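Local coordinates for protein DNA-3-methyladenine glycosidase II, putative (PDB 2YG9) that is a putative DNA glycosidase of the HhH-GPD superfamily of base excision DNA repair proteins, at residues A134-Q139 / F165-P170. Numbering follows the deposited sequence.
Sequences AHLSGQ and FALARP
The torsions of Arg169 lead its side chain to the turn at Leu136–Gln139: CG stands anti to the carbonyl carbon, the chain bends about CB–CG, which turns CD (chi2 -136°), NE lies anti to CB, and a near-extended last torsion sets CZ. The outer nitrogens reach the turn end-on and share one acceptor. NH1 of Arg169 donates to Gln139 O at 2.8 Å, and NH2 donates to that same Gln139 O at 3.0 Å. Both donors lie in the carbonyl plane, whereas the oxygen is tilted slightly from the guanidinium plane; N-H...O angles of 141° and 134° show bent bonds, as expected when two nitrogens converge on a single oxygen. Leu136 O also lies near that plane, at the group's edge, 2.8 Å from Arg169 NH2. This carbonyl already closes the type I beta turn, Leu136 O accepting from Gln139 N at 2.7 Å. In this all-helical HhH-GPD fold, the turn sits in the loop before helix 141-149, and Arg169 follows helix 156-166, whose exit is marked by the positive phi of Ala168; the contact thus links the entry to one helix with the exit from the next. Asp141, at the start of helix 141-149, forms a salt bridge with Arg169 NH1, probably balancing the charge of this buried guanidinium. Beside the polar contact, Leu136 and Leu167 cross at about a right angle, meeting through their CD1 methyls at 4.0 Å. Both side chains also touch Pro61 of helix 61-71, which extends the apolar packing beyond this single methyl pair, while Val144 of helix 141-149 touches the side chains of both Gln139 and Arg169.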
loop_
_atom_site.group_PDB
_atom_site.type_symbol
_atom_site.label_atom_id
_atom_site.label_comp_id
_atom_site.label_asym_id
_atom_site.label_seq_id
_atom_site.Cartn_x
_atom_site.Cartn_y
_atom_site.Cartn_z
ATOM N N ALA A 134 2.177 -9.557 13.852
ATOM C CA ALA A 134 2.772 -8.824 14.969
ATOM C C ALA A 134 4.288 -8.593 14.813
ATOM O O ALA A 134 4.875 -7.706 15.479
ATOM C CB ALA A 134 2.468 -9.536 16.286
ATOM N N HIS A 135 4.924 -9.379 13.944
ATOM C CA HIS A 135 6.387 -9.328 13.772
ATOM C C HIS A 135 6.839 -9.187 12.310
ATOM O O HIS A 135 7.695 -9.939 11.845
ATOM C CB HIS A 135 7.022 -10.560 14.439
ATOM C CG HIS A 135 6.665 -10.671 15.881
ATOM N ND1 HIS A 135 5.493 -11.263 16.311
ATOM C CD2 HIS A 135 7.258 -10.161 16.989
ATOM C CE1 HIS A 135 5.407 -11.155 17.628
ATOM N NE2 HIS A 135 6.471 -10.495 18.063
ATOM N N LEU A 136 6.281 -8.203 11.597
ATOM C CA LEU A 136 6.667 -7.957 10.180
ATOM C C LEU A 136 7.898 -7.073 10.050
ATOM O O LEU A 136 8.616 -7.119 9.032
ATOM C CB LEU A 136 5.516 -7.321 9.396
ATOM C CG LEU A 136 4.232 -8.175 9.259
ATOM C CD1 LEU A 136 3.086 -7.345 8.754
ATOM C CD2 LEU A 136 4.448 -9.412 8.378
ATOM N N SER A 137 8.149 -6.290 11.100
ATOM C CA SER A 137 9.166 -5.237 11.082
ATOM C C SER A 137 10.494 -5.729 10.634
ATOM O O SER A 137 11.280 -4.950 10.112
ATOM C CB SER A 137 9.380 -4.639 12.487
ATOM O OG SER A 137 8.632 -3.461 12.602
ATOM N N GLY A 138 10.770 -6.993 10.919
ATOM C CA GLY A 138 12.054 -7.587 10.598
ATOM C C GLY A 138 12.105 -8.336 9.285
ATOM O O GLY A 138 13.175 -8.755 8.873
ATOM N N GLN A 139 10.964 -8.484 8.608
ATOM C CA GLN A 139 10.906 -9.251 7.354
ATOM C C GLN A 139 11.225 -8.391 6.133
ATOM O O GLN A 139 10.665 -7.311 5.993
ATOM C CB GLN A 139 9.522 -9.860 7.184
ATOM C CG GLN A 139 9.116 -10.806 8.310
ATOM C CD GLN A 139 9.380 -12.250 7.952
ATOM O OE1 GLN A 139 10.413 -12.829 8.338
ATOM N NE2 GLN A 139 8.467 -12.838 7.172
ATOM N N PHE A 165 1.791 1.924 2.110
ATOM C CA PHE A 165 0.883 2.738 2.856
ATOM C C PHE A 165 0.627 2.277 4.287
ATOM O O PHE A 165 0.456 3.141 5.145
ATOM C CB PHE A 165 -0.438 2.935 2.138
ATOM C CG PHE A 165 -0.335 3.768 0.914
ATOM C CD1 PHE A 165 -0.222 5.154 1.007
ATOM C CD2 PHE A 165 -0.333 3.187 -0.332
ATOM C CE1 PHE A 165 -0.148 5.939 -0.146
ATOM C CE2 PHE A 165 -0.266 3.967 -1.472
ATOM C CZ PHE A 165 -0.151 5.330 -1.375
ATOM N N ALA A 166 0.574 0.981 4.567
ATOM C CA ALA A 166 0.267 0.542 5.963
ATOM C C ALA A 166 1.542 0.447 6.788
ATOM O O ALA A 166 1.647 1.006 7.903
ATOM C CB ALA A 166 -0.493 -0.802 5.993
ATOM N N LEU A 167 2.532 -0.221 6.232
ATOM C CA LEU A 167 3.762 -0.482 6.942
ATOM C C LEU A 167 4.747 0.684 6.771
ATOM O O LEU A 167 5.765 0.704 7.450
ATOM C CB LEU A 167 4.386 -1.805 6.481
ATOM C CG LEU A 167 3.482 -3.047 6.565
ATOM C CD1 LEU A 167 4.242 -4.334 6.323
ATOM C CD2 LEU A 167 2.676 -3.070 7.879
ATOM N N ALA A 168 4.413 1.651 5.903
ATOM C CA ALA A 168 5.309 2.813 5.605
ATOM C C ALA A 168 6.738 2.438 5.216
ATOM O O ALA A 168 7.720 3.146 5.506
ATOM C CB ALA A 168 5.295 3.813 6.771
ATOM N N ARG A 169 6.869 1.346 4.482
ATOM C CA ARG A 169 8.169 0.995 3.966
ATOM C C ARG A 169 8.595 1.978 2.890
ATOM O O ARG A 169 7.765 2.390 2.091
ATOM C CB ARG A 169 8.161 -0.401 3.452
ATOM C CG ARG A 169 7.745 -1.352 4.502
ATOM C CD ARG A 169 8.577 -2.503 4.501
ATOM N NE ARG A 169 8.308 -3.402 5.639
ATOM C CZ ARG A 169 8.799 -4.641 5.712
ATOM N NH1 ARG A 169 9.497 -5.134 4.695
ATOM N NH2 ARG A 169 8.544 -5.403 6.766
ATOM N N PRO A 170 9.876 2.399 2.912
ATOM C CA PRO A 170 10.355 3.502 2.060
ATOM C C PRO A 170 10.789 3.201 0.620
ATOM O O PRO A 170 11.042 4.145 -0.151
ATOM C CB PRO A 170 11.562 3.984 2.831
ATOM C CG PRO A 170 12.157 2.717 3.337
ATOM C CD PRO A 170 10.964 1.910 3.789
#